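Local coordinates for exopolyphosphatase (PDB 1T6C), which probably hydrolyses phosphoanhydride bonds of polyphosphate and guanosine pentaphosphate, as a calcium-binding member of the Ppx/GppA family with an actin-like fold, at residues R42-T46 with V69-Y73; E83-A87 with E308-E312; E162-L166 with E198-K204; L219-E223 with I244-F248. One frame throughout, in Å; residues are numbered along the deposited sequence.

Contact 1. Residues R42-T46 with V69-Y73; sequences RGRIT and VLKEY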
loop_
_atom_site.group_PDB
_atom_site.type_symbol
_atom_site.label_atom_id
_atom_site.label_comp_id
_atom_site.label_asym_id
_atom_site.label_seq_id
_atom_site.Cartn_x
_atom_site.Cartn_y
_atom_site.Cartn_z
ATOM N N ARG A 42 -1.983 -6.715 -14.208
ATOM C CA ARG A 42 -0.642 -7.186 -14.548
ATOM C C ARG A 42 0.383 -6.575 -13.603
ATOM O O ARG A 42 0.205 -5.483 -13.051
ATOM C CB ARG A 42 -0.243 -6.792 -15.982
ATOM C CG ARG A 42 -1.033 -7.431 -17.059
ATOM C CD ARG A 42 -0.721 -8.920 -17.196
ATOM N NE ARG A 42 -1.452 -9.576 -18.269
ATOM C CZ ARG A 42 -2.645 -10.143 -18.131
ATOM N NH1 ARG A 42 -3.230 -10.128 -16.959
ATOM N NH2 ARG A 42 -3.242 -10.734 -19.154
ATOM N N GLY A 43 1.489 -7.280 -13.418
ATOM C CA GLY A 43 2.561 -6.817 -12.576
ATOM C C GLY A 43 3.862 -7.295 -13.171
ATOM O O GLY A 43 3.949 -8.435 -13.636
ATOM N N ARG A 44 4.854 -6.442 -13.187
ATOM C CA ARG A 44 6.175 -6.841 -13.665
ATOM C C ARG A 44 7.202 -6.215 -12.733
ATOM O O ARG A 44 7.145 -5.017 -12.443
ATOM C CB ARG A 44 6.406 -6.393 -15.114
ATOM C CG ARG A 44 5.778 -7.296 -16.172
ATOM C CD ARG A 44 4.303 -7.025 -16.485
ATOM N NE ARG A 44 3.601 -8.173 -17.084
ATOM C CZ ARG A 44 3.547 -8.441 -18.391
ATOM N NH1 ARG A 44 4.164 -7.665 -19.282
ATOM N NH2 ARG A 44 2.881 -9.506 -18.819
ATOM N N ILE A 45 8.193 -7.007 -12.301
ATOM C CA ILE A 45 9.244 -6.490 -11.457
ATOM C C ILE A 45 10.305 -5.895 -12.391
ATOM O O ILE A 45 10.846 -6.599 -13.256
ATOM C CB ILE A 45 9.822 -7.606 -10.544
ATOM C CG1 ILE A 45 8.746 -8.121 -9.570
ATOM C CG2 ILE A 45 11.075 -7.093 -9.805
ATOM C CD1 ILE A 45 9.048 -9.499 -8.918
ATOM N N THR A 46 10.549 -4.591 -12.284
ATOM C CA THR A 46 11.621 -3.962 -13.050
ATOM C C THR A 46 12.718 -3.312 -12.210
ATOM O O THR A 46 13.670 -2.809 -12.760
ATOM C CB THR A 46 11.079 -2.918 -14.048
ATOM O OG1 THR A 46 10.542 -1.791 -13.349
ATOM C CG2 THR A 46 9.940 -3.490 -14.907
ATOM N N VAL A 69 7.712 -2.566 -20.580
ATOM C CA VAL A 69 6.528 -3.006 -19.827
ATOM C C VAL A 69 5.372 -2.027 -20.038
ATOM O O VAL A 69 4.218 -2.430 -20.217
ATOM C CB VAL A 69 6.820 -3.129 -18.310
ATOM C CG1 VAL A 69 5.527 -3.277 -17.521
ATOM C CG2 VAL A 69 7.764 -4.306 -18.047
ATOM N N LEU A 70 5.698 -0.738 -20.029
ATOM C CA LEU A 70 4.693 0.296 -20.186
ATOM C C LEU A 70 4.102 0.236 -21.591
ATOM O O LEU A 70 2.913 0.448 -21.755
ATOM C CB LEU A 70 5.251 1.696 -19.843
ATOM C CG LEU A 70 5.610 1.917 -18.390
ATOM C CD1 LEU A 70 6.332 3.215 -18.167
ATOM C CD2 LEU A 70 4.349 1.870 -17.503
ATOM N N LYS A 71 4.923 -0.047 -22.608
ATOM C CA LYS A 71 4.396 -0.227 -23.953
ATOM C C LYS A 71 3.396 -1.390 -24.001
ATOM O O LYS A 71 2.332 -1.266 -24.607
ATOM C CB LYS A 71 5.528 -0.406 -24.981
ATOM C CG LYS A 71 6.374 0.826 -25.195
ATOM C CD LYS A 71 7.568 0.516 -26.115
ATOM C CE LYS A 71 8.280 1.715 -26.587
ATOM N NZ LYS A 71 9.419 1.299 -27.482
ATOM N N GLU A 72 3.722 -2.492 -23.321
ATOM C CA GLU A 72 2.853 -3.654 -23.266
ATOM C C GLU A 72 1.552 -3.311 -22.553
ATOM O O GLU A 72 0.490 -3.667 -23.026
ATOM C CB GLU A 72 3.573 -4.808 -22.593
ATOM C CG GLU A 72 4.709 -5.297 -23.482
ATOM C CD GLU A 72 5.743 -6.156 -22.782
ATOM O OE1 GLU A 72 5.518 -6.546 -21.609
ATOM O OE2 GLU A 72 6.791 -6.454 -23.433
ATOM N N TYR A 73 1.641 -2.520 -21.487
ATOM C CA TYR A 73 0.430 -2.087 -20.787
ATOM C C TYR A 73 -0.402 -1.167 -21.653
ATOM O O TYR A 73 -1.607 -1.284 -21.690
ATOM C CB TYR A 73 0.777 -1.405 -19.472
ATOM C CG TYR A 73 1.330 -2.311 -18.383
ATOM C CD1 TYR A 73 1.387 -3.707 -18.540
ATOM C CD2 TYR A 73 1.720 -1.776 -17.179
ATOM C CE1 TYR A 73 1.915 -4.512 -17.542
ATOM C CE2 TYR A 73 2.187 -2.549 -16.172
ATOM C CZ TYR A 73 2.286 -3.929 -16.355
ATOM O OH TYR A 73 2.756 -4.681 -15.335
#
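R44 meets the helix at three residues, V69, E72 and Y73. Its guanidinium presents NH1 to the carboxylate of E72 in a salt bridge, R44 NH1 to E72 OE1 2.9 Å; the oxygen lies at the guanidinium edge, near its plane, while the carboxylate plane stands almost perpendicular to it, 87° away. The methylenes of R44 do the apolar work: CB rests on V69 CG2 at 3.8 Å, and CD passes the phenol, 3.6 Å from Y73 CE1. A bend at chi2 (84°) carries the arginine past the phenol, the two side chains running in opposite directions, and on to E72. R42 starts out toward the helix too, its CB 3.5 Å from Y73 CE1, before its guanidinium leads away. T46 CG2 completes the row against V69 CG2, 3.9 Å away. With an alanine at R44, E72 OE1 would probably be left without its charged partner and Y73 without the methylene beside its ring. In the next shell, Y73 OH is hydrogen-bonded to the carbonyl O of V24 on strand 23-32, which fixes the phenol against the sheet, and T46 OG1 pairs with T66 OG1 one turn before V69. The segment axes run nearly antiparallel, 172° between their directions and 10.3 Å apart. This is a helix, 60-79, packed on a mixed sheet at its outer strand 35-45, within one of the two alpha/beta halves of the actin-like fold.

Contact 2. Residues E83-A87 with E308-E312; sequences ERVKA and EVLKE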
loop_
_atom_site.group_PDB
_atom_site.type_symbol
_atom_site.label_atom_id
_atom_site.label_comp_id
_atom_site.label_asym_id
_atom_site.label_seq_id
_atom_site.Cartn_x
_atom_site.Cartn_y
_atom_site.Cartn_z
ATOM N N GLU A 83 -11.251 3.789 -21.427
ATOM C CA GLU A 83 -11.577 5.192 -21.697
ATOM C C GLU A 83 -10.845 6.216 -20.826
ATOM O O GLU A 83 -10.601 7.346 -21.256
ATOM C CB GLU A 83 -13.085 5.359 -21.605
ATOM C CG GLU A 83 -13.746 4.726 -22.841
ATOM C CD GLU A 83 -15.247 4.939 -22.908
ATOM O OE1 GLU A 83 -15.687 6.039 -23.326
ATOM O OE2 GLU A 83 -15.972 4.002 -22.553
ATOM N N ARG A 84 -10.492 5.827 -19.601
ATOM C CA ARG A 84 -9.790 6.723 -18.677
ATOM C C ARG A 84 -8.637 5.965 -18.056
ATOM O O ARG A 84 -8.858 4.876 -17.525
ATOM C CB ARG A 84 -10.700 7.249 -17.569
ATOM C CG ARG A 84 -11.959 7.961 -18.054
ATOM C CD ARG A 84 -12.782 8.589 -16.927
ATOM N NE ARG A 84 -11.996 9.649 -16.310
ATOM C CZ ARG A 84 -12.100 10.966 -16.562
ATOM N NH1 ARG A 84 -13.023 11.468 -17.371
ATOM N NH2 ARG A 84 -11.275 11.794 -15.944
ATOM N N VAL A 85 -7.448 6.548 -18.151
ATOM C CA VAL A 85 -6.198 5.956 -17.671
ATOM C C VAL A 85 -5.462 7.004 -16.844
ATOM O O VAL A 85 -5.310 8.158 -17.287
ATOM C CB VAL A 85 -5.291 5.568 -18.825
ATOM C CG1 VAL A 85 -3.963 5.030 -18.301
ATOM C CG2 VAL A 85 -5.969 4.596 -19.728
ATOM N N LYS A 86 -4.985 6.609 -15.661
ATOM C CA LYS A 86 -4.179 7.468 -14.807
ATOM C C LYS A 86 -2.947 6.667 -14.394
ATOM O O LYS A 86 -3.058 5.544 -13.893
ATOM C CB LYS A 86 -4.941 7.937 -13.572
ATOM C CG LYS A 86 -4.151 8.733 -12.570
ATOM C CD LYS A 86 -3.786 10.101 -13.099
ATOM C CE LYS A 86 -2.774 10.794 -12.234
ATOM N NZ LYS A 86 -2.626 12.222 -12.668
ATOM N N ALA A 87 -1.787 7.217 -14.663
ATOM C CA ALA A 87 -0.516 6.563 -14.307
ATOM C C ALA A 87 0.239 7.411 -13.307
ATOM O O ALA A 87 0.338 8.649 -13.454
ATOM C CB ALA A 87 0.300 6.352 -15.518
ATOM N N GLU A 308 -11.050 8.140 -10.986
ATOM C CA GLU A 308 -11.400 8.326 -12.384
ATOM C C GLU A 308 -12.900 8.274 -12.564
ATOM O O GLU A 308 -13.445 9.049 -13.353
ATOM C CB GLU A 308 -10.685 7.311 -13.296
ATOM C CG GLU A 308 -9.215 7.634 -13.547
ATOM C CD GLU A 308 -8.927 9.075 -14.021
ATOM O OE1 GLU A 308 -9.571 9.551 -14.987
ATOM O OE2 GLU A 308 -8.044 9.738 -13.429
ATOM N N VAL A 309 -13.574 7.414 -11.817
ATOM C CA VAL A 309 -15.032 7.315 -11.852
ATOM C C VAL A 309 -15.684 8.581 -11.297
ATOM O O VAL A 309 -16.620 9.122 -11.911
ATOM C CB VAL A 309 -15.541 6.107 -11.073
ATOM C CG1 VAL A 309 -17.090 6.108 -10.978
ATOM C CG2 VAL A 309 -15.015 4.799 -11.707
ATOM N N LEU A 310 -15.197 9.069 -10.160
ATOM C CA LEU A 310 -15.687 10.346 -9.635
ATOM C C LEU A 310 -15.488 11.491 -10.636
ATOM O O LEU A 310 -16.360 12.334 -10.767
ATOM C CB LEU A 310 -15.047 10.695 -8.278
ATOM C CG LEU A 310 -15.305 9.715 -7.126
ATOM C CD1 LEU A 310 -14.394 10.028 -5.941
ATOM C CD2 LEU A 310 -16.767 9.692 -6.675
ATOM N N LYS A 311 -14.366 11.527 -11.345
ATOM C CA LYS A 311 -14.089 12.600 -12.312
ATOM C C LYS A 311 -15.084 12.557 -13.474
ATOM O O LYS A 311 -15.499 13.600 -13.995
ATOM C CB LYS A 311 -12.681 12.484 -12.883
ATOM C CG LYS A 311 -11.629 13.046 -11.996
ATOM C CD LYS A 311 -10.268 12.838 -12.605
ATOM C CE LYS A 311 -9.168 13.038 -11.586
ATOM N NZ LYS A 311 -7.836 12.944 -12.283
ATOM N N GLU A 312 -15.427 11.338 -13.880
ATOM C CA GLU A 312 -16.321 11.097 -14.995
ATOM C C GLU A 312 -17.705 11.611 -14.616
ATOM O O GLU A 312 -18.376 12.235 -15.440
ATOM C CB GLU A 312 -16.336 9.599 -15.331
ATOM C CG GLU A 312 -17.248 9.182 -16.478
ATOM C CD GLU A 312 -16.836 9.754 -17.818
ATOM O OE1 GLU A 312 -15.709 10.239 -17.978
ATOM O OE2 GLU A 312 -17.670 9.726 -18.737
#
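A salt-bridge network joins R84 of strand 84-89 to E308, K311 and E312 of the C-terminal helix 300-313, which lies against the five-stranded mixed sheet that contains strand 84-89 in this actin-like fold. The segment axes approach to 9.7 Å at 133°, and the network lies at the protein surface. R84 grips E308 side-on with two nitrogens directed at a single oxygen: NE to E308 OE1 is 2.8 Å, and NH2 to the same OE1 is 3.0 Å. NE comes in on the anti side of that oxygen and NH2 on the syn side, with the carboxylate and guanidinium planes only 17° apart. One turn later E312 OE1 takes the remaining nitrogen, R84 NH1, at 3.0 Å, tilted 22° from the guanidinium plane. The bend of the arginine at chi3 lets one guanidinium serve both acidic residues, which are spaced i, i+4 on the helix. K311 CB sits over a face of the same group, 3.4 Å from R84 NH2. K86, two residues further along the strand, directs its ammonium to E115, leaving its CB to touch E308 OE2 at 3.6 Å. That second oxygen also receives a weak bond from K311 NZ, at 3.4 Å.

Contact 3. Residues E162-L166 with E198-K204; sequences EVISL and ELSKVKK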
loop_
_atom_site.group_PDB
_atom_site.type_symbol
_atom_site.label_atom_id
_atom_site.label_comp_id
_atom_site.label_asym_id
_atom_site.label_seq_id
_atom_site.Cartn_x
_atom_site.Cartn_y
_atom_site.Cartn_z
ATOM N N GLU A 162 -7.408 15.484 6.280
ATOM C CA GLU A 162 -6.015 15.616 6.626
ATOM C C GLU A 162 -5.308 14.315 6.336
ATOM O O GLU A 162 -5.871 13.265 6.560
ATOM C CB GLU A 162 -5.866 15.926 8.111
ATOM C CG GLU A 162 -4.419 16.164 8.498
ATOM C CD GLU A 162 -4.270 16.659 9.913
ATOM O OE1 GLU A 162 -5.259 16.556 10.670
ATOM O OE2 GLU A 162 -3.166 17.149 10.246
ATOM N N VAL A 163 -4.088 14.407 5.814
ATOM C CA VAL A 163 -3.226 13.220 5.682
ATOM C C VAL A 163 -1.863 13.528 6.292
ATOM O O VAL A 163 -1.261 14.597 6.051
ATOM C CB VAL A 163 -3.078 12.713 4.210
ATOM C CG1 VAL A 163 -2.818 13.842 3.240
ATOM C CG2 VAL A 163 -2.000 11.606 4.093
ATOM N N ILE A 164 -1.365 12.572 7.074
ATOM C CA ILE A 164 -0.063 12.644 7.679
ATOM C C ILE A 164 0.677 11.385 7.245
ATOM O O ILE A 164 0.226 10.282 7.504
ATOM C CB ILE A 164 -0.107 12.739 9.226
ATOM C CG1 ILE A 164 -0.903 13.977 9.667
ATOM C CG2 ILE A 164 1.336 12.794 9.775
ATOM C CD1 ILE A 164 -1.356 13.937 11.131
ATOM N N SER A 165 1.792 11.558 6.566
ATOM C CA SER A 165 2.667 10.444 6.191
ATOM C C SER A 165 3.840 10.322 7.145
ATOM O O SER A 165 4.632 11.255 7.264
ATOM C CB SER A 165 3.192 10.636 4.774
ATOM O OG SER A 165 4.075 9.572 4.400
ATOM N N LEU A 166 3.980 9.169 7.802
ATOM C CA LEU A 166 5.100 8.904 8.705
ATOM C C LEU A 166 6.085 7.993 7.973
ATOM O O LEU A 166 5.716 6.923 7.483
ATOM C CB LEU A 166 4.640 8.244 10.003
ATOM C CG LEU A 166 3.576 8.961 10.824
ATOM C CD1 LEU A 166 3.336 8.194 12.106
ATOM C CD2 LEU A 166 3.927 10.406 11.080
ATOM N N GLU A 198 6.325 8.700 17.753
ATOM C CA GLU A 198 5.878 9.139 16.429
ATOM C C GLU A 198 4.367 9.145 16.301
ATOM O O GLU A 198 3.800 10.097 15.748
ATOM C CB GLU A 198 6.551 8.323 15.319
ATOM C CG GLU A 198 8.066 8.501 15.275
ATOM C CD GLU A 198 8.523 9.955 15.092
ATOM O OE1 GLU A 198 8.873 10.334 13.959
ATOM O OE2 GLU A 198 8.575 10.713 16.092
ATOM N N LEU A 199 3.706 8.114 16.827
ATOM C CA LEU A 199 2.264 7.972 16.621
ATOM C C LEU A 199 1.463 8.900 17.502
ATOM O O LEU A 199 0.350 9.250 17.165
ATOM C CB LEU A 199 1.806 6.536 16.874
ATOM C CG LEU A 199 2.237 5.577 15.791
ATOM C CD1 LEU A 199 1.812 4.152 16.157
ATOM C CD2 LEU A 199 1.677 6.015 14.445
ATOM N N SER A 200 2.036 9.345 18.605
ATOM C CA SER A 200 1.284 10.214 19.504
ATOM C C SER A 200 1.001 11.535 18.788
ATOM O O SER A 200 0.012 12.224 19.077
ATOM C CB SER A 200 2.050 10.416 20.809
ATOM O OG SER A 200 2.047 9.200 21.538
ATOM N N LYS A 201 1.838 11.881 17.828
ATOM C CA LYS A 201 1.662 13.113 17.070
ATOM C C LYS A 201 0.496 13.066 16.062
ATOM O O LYS A 201 0.010 14.126 15.632
ATOM C CB LYS A 201 2.963 13.457 16.348
ATOM C CG LYS A 201 4.164 13.650 17.274
ATOM C CD LYS A 201 5.423 13.899 16.413
ATOM C CE LYS A 201 6.748 13.848 17.180
ATOM N NZ LYS A 201 7.912 13.539 16.247
ATOM N N VAL A 202 0.066 11.869 15.658
ATOM C CA VAL A 202 -1.074 11.738 14.739
ATOM C C VAL A 202 -2.391 11.387 15.395
ATOM O O VAL A 202 -3.425 11.344 14.723
ATOM C CB VAL A 202 -0.796 10.752 13.580
ATOM C CG1 VAL A 202 0.549 11.089 12.949
ATOM C CG2 VAL A 202 -0.828 9.296 14.041
ATOM N N LYS A 203 -2.357 11.133 16.698
ATOM C CA LYS A 203 -3.550 10.738 17.451
ATOM C C LYS A 203 -4.655 11.784 17.290
ATOM O O LYS A 203 -4.420 12.967 17.464
ATOM C CB LYS A 203 -3.220 10.585 18.947
ATOM C CG LYS A 203 -4.453 10.596 19.845
ATOM C CD LYS A 203 -4.114 10.194 21.262
ATOM C CE LYS A 203 -5.355 9.769 22.023
ATOM N NZ LYS A 203 -5.027 9.547 23.451
ATOM N N LYS A 204 -5.852 11.311 16.965
ATOM C CA LYS A 204 -7.061 12.112 16.857
ATOM C C LYS A 204 -8.244 11.188 17.252
ATOM O O LYS A 204 -8.185 9.953 17.070
ATOM C CB LYS A 204 -7.258 12.618 15.408
ATOM C CG LYS A 204 -6.257 13.627 14.935
ATOM C CD LYS A 204 -6.594 14.097 13.526
ATOM C CE LYS A 204 -5.490 14.924 12.888
ATOM N NZ LYS A 204 -4.437 15.489 13.798
#
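Strand residues I164 and L166 face the end of helix 185-199 and the chain that follows it, with CA atoms 7.2 Å apart for I164 and V202 and 7.8 Å for L166 and E198. Alternation along the strand turns E162, I164 and L166 toward the second segment. V202 is the central apolar partner, and a single methyl, CG1, serves both strand residues: I164 CG2 lies 3.7 Å from V202 CG1, and L166 CD2 lies 3.9 Å from that methyl. With CG1 of I164 anti to the carbonyl carbon (chi1 -59°), CG2 falls anti to the backbone N; both branches meet the valine, I164 CD1 reaching V202 CG1 at 3.9 Å. L166 CD1 lies 3.6 Å from L199 CD2 in one conformer, a less certain contact because L199 has a second conformer. At the other end of the strand segment the extended E162 side chain crosses that of K204 at about a right angle, and E162 OE1 and K204 NZ form a salt bridge whose exact geometry is doubtful, because the oxygen is modelled too close to a neighbouring atom. K204 also makes a cation-pi contact with F154 of the adjoining strand 149-156. Helix 274-288 also packs on 198-204, K283 and T284 touching L199 and F288 touching V202. The calcium ion lies about 9 Å from the side chain of L166, and S165, on the strand's opposite face, hydrogen-bonds the calcium ligand E151. Chemically, then, the join is a short apolar row: methyl packing carries it, and the ion pair at its margin is less sure.

Contact 4. Residues L219-E223 with I244-F248; sequences LAALE and IKKWF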
loop_
_atom_site.group_PDB
_atom_site.type_symbol
_atom_site.label_atom_id
_atom_site.label_comp_id
_atom_site.label_asym_id
_atom_site.label_seq_id
_atom_site.Cartn_x
_atom_site.Cartn_y
_atom_site.Cartn_z
ATOM N N LEU A 219 -2.193 -10.624 8.041
ATOM C CA LEU A 219 -2.687 -10.884 9.397
ATOM C C LEU A 219 -4.132 -11.352 9.401
ATOM O O LEU A 219 -4.478 -12.325 10.075
ATOM C CB LEU A 219 -2.534 -9.635 10.269
ATOM C CG LEU A 219 -1.407 -9.458 11.251
ATOM C CD1 LEU A 219 -1.890 -8.542 12.348
ATOM C CD2 LEU A 219 -0.877 -10.745 11.850
ATOM N N ALA A 220 -4.975 -10.703 8.594
ATOM C CA ALA A 220 -6.360 -11.102 8.478
ATOM C C ALA A 220 -6.480 -12.516 7.935
ATOM O O ALA A 220 -7.254 -13.324 8.464
ATOM C CB ALA A 220 -7.135 -10.113 7.615
ATOM N N ALA A 221 -5.710 -12.864 6.908
ATOM C CA ALA A 221 -5.720 -14.224 6.376
ATOM C C ALA A 221 -5.280 -15.227 7.435
ATOM O O ALA A 221 -5.835 -16.303 7.543
ATOM C CB ALA A 221 -4.816 -14.325 5.142
ATOM N N LEU A 222 -4.257 -14.896 8.210
ATOM C CA LEU A 222 -3.814 -15.780 9.295
ATOM C C LEU A 222 -4.900 -15.951 10.368
ATOM O O LEU A 222 -5.250 -17.102 10.744
ATOM C CB LEU A 222 -2.506 -15.243 9.905
ATOM C CG LEU A 222 -1.266 -15.267 9.017
ATOM C CD1 LEU A 222 -0.124 -14.532 9.684
ATOM C CD2 LEU A 222 -0.848 -16.697 8.709
ATOM N N GLU A 223 -5.467 -14.841 10.826
ATOM C CA GLU A 223 -6.479 -14.878 11.903
ATOM C C GLU A 223 -7.704 -15.703 11.525
ATOM O O GLU A 223 -8.196 -16.499 12.327
ATOM C CB GLU A 223 -6.884 -13.471 12.308
ATOM C CG GLU A 223 -7.965 -13.427 13.368
ATOM C CD GLU A 223 -7.568 -14.064 14.678
ATOM O OE1 GLU A 223 -6.354 -14.186 14.978
ATOM O OE2 GLU A 223 -8.477 -14.462 15.420
ATOM N N ILE A 244 -4.422 -8.811 17.195
ATOM C CA ILE A 244 -3.165 -8.311 16.639
ATOM C C ILE A 244 -2.053 -8.537 17.650
ATOM O O ILE A 244 -0.959 -8.931 17.290
ATOM C CB ILE A 244 -3.301 -6.840 16.215
ATOM C CG1 ILE A 244 -4.348 -6.701 15.100
ATOM C CG2 ILE A 244 -1.953 -6.287 15.722
ATOM C CD1 ILE A 244 -4.628 -5.287 14.707
ATOM N N LYS A 245 -2.314 -8.303 18.933
ATOM C CA LYS A 245 -1.301 -8.540 19.975
ATOM C C LYS A 245 -0.842 -9.999 19.982
ATOM O O LYS A 245 0.359 -10.298 20.057
ATOM C CB LYS A 245 -1.824 -8.155 21.373
ATOM C CG LYS A 245 -0.748 -8.254 22.446
ATOM C CD LYS A 245 -1.251 -8.069 23.852
ATOM C CE LYS A 245 -0.136 -8.304 24.876
ATOM N NZ LYS A 245 0.283 -9.733 24.968
ATOM N N LYS A 246 -1.776 -10.921 19.882
ATOM C CA LYS A 246 -1.421 -12.335 19.901
ATOM C C LYS A 246 -0.556 -12.718 18.701
ATOM O O LYS A 246 0.403 -13.483 18.853
ATOM C CB LYS A 246 -2.661 -13.199 20.045
ATOM C CG LYS A 246 -3.133 -13.198 21.479
ATOM C CD LYS A 246 -4.541 -13.761 21.602
ATOM C CE LYS A 246 -4.600 -14.994 22.490
ATOM N NZ LYS A 246 -5.976 -15.582 22.429
ATOM N N TRP A 247 -0.829 -12.137 17.529
ATOM C CA TRP A 247 0.038 -12.378 16.352
ATOM C C TRP A 247 1.421 -11.751 16.500
ATOM O O TRP A 247 2.434 -12.331 16.061
ATOM C CB TRP A 247 -0.641 -11.918 15.048
ATOM C CG TRP A 247 -1.674 -12.886 14.613
ATOM C CD1 TRP A 247 -3.021 -12.754 14.703
ATOM C CD2 TRP A 247 -1.433 -14.207 14.132
ATOM N NE1 TRP A 247 -3.640 -13.908 14.280
ATOM C CE2 TRP A 247 -2.679 -14.818 13.917
ATOM C CE3 TRP A 247 -0.272 -14.937 13.822
ATOM C CZ2 TRP A 247 -2.803 -16.106 13.451
ATOM C CZ3 TRP A 247 -0.409 -16.206 13.349
ATOM C CH2 TRP A 247 -1.655 -16.778 13.164
ATOM N N PHE A 248 1.492 -10.549 17.070
ATOM C CA PHE A 248 2.777 -9.944 17.377
ATOM C C PHE A 248 3.593 -10.859 18.302
ATOM O O PHE A 248 4.745 -11.160 18.055
ATOM C CB PHE A 248 2.630 -8.546 17.993
ATOM C CG PHE A 248 3.939 -7.830 18.087
ATOM C CD1 PHE A 248 4.382 -7.024 17.047
ATOM C CD2 PHE A 248 4.764 -7.998 19.182
ATOM C CE1 PHE A 248 5.638 -6.413 17.087
ATOM C CE2 PHE A 248 5.972 -7.378 19.232
ATOM C CZ PHE A 248 6.414 -6.586 18.178
#
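With CG anti to its own carbonyl carbon (chi1 -77°) and the ring turned roughly perpendicular at chi2, W247 projects its indole from helix 241-251 across to L219, L222 and E223; E223 answers with CG anti to the backbone N and a bend at chi2 that brings its carboxylate to the indole edge. There W247 NE1 donates to E223 OE1 at 2.8 Å, with an N-H...O angle of 154°. The oxygen lies close to the ring plane and accepts through its anti lone pair, while the carboxylate itself stands nearly perpendicular to the indole. L222 comes over one face: its CB sits 3.9 Å from the centroid of the six-membered ring in a CH-pi contact, and its CD1 lies 4.0 Å from W247 CZ3. Nearer the root of the side chain, L219 CD2 presses on W247 CB at 3.4 Å, and L219 CD1 continues to I244 CG2, 4.1 Å away. A leucine in place of the tryptophan would probably leave E223 OE1 without its indole donor and open a gap beside L222. The other oxygen, E223 OE2, is bound by Q243 NE2 just before the second segment, so the carboxylate is held to helix 241-251 by both oxygens. The two helix segments cross almost at right angles, 94° with axes 11.1 Å apart. F263 meets the indole edge-to-face, L239 of strand 238-240 touches L219, E223 and I244, and I278 of helix 274-288 packs on both L219 and I244.

Overall arrangement
The four contacts divide between the two mixed sheets of the actin-like fold. Contacts 1 and 2 reach the sheet containing strands 35-45 and 84-89; their centres are about 20 Å apart, and helix 60-79 leads into strand 84-89. Contact 3 lies on strand 159-166, outermost in the second sheet, and contact 4 joins two helices beside strand 238-240 at that sheet's other border; the centres of contacts 3 and 4 are about 23 Å apart. Centres of contacts 1 and 4 are about 33 Å apart, across the middle of the chain. Contact 1 closes first; contact 2, its closest ends 221 residues apart, encloses contacts 3 and 4, so the C-terminal helix returns to the first sheet.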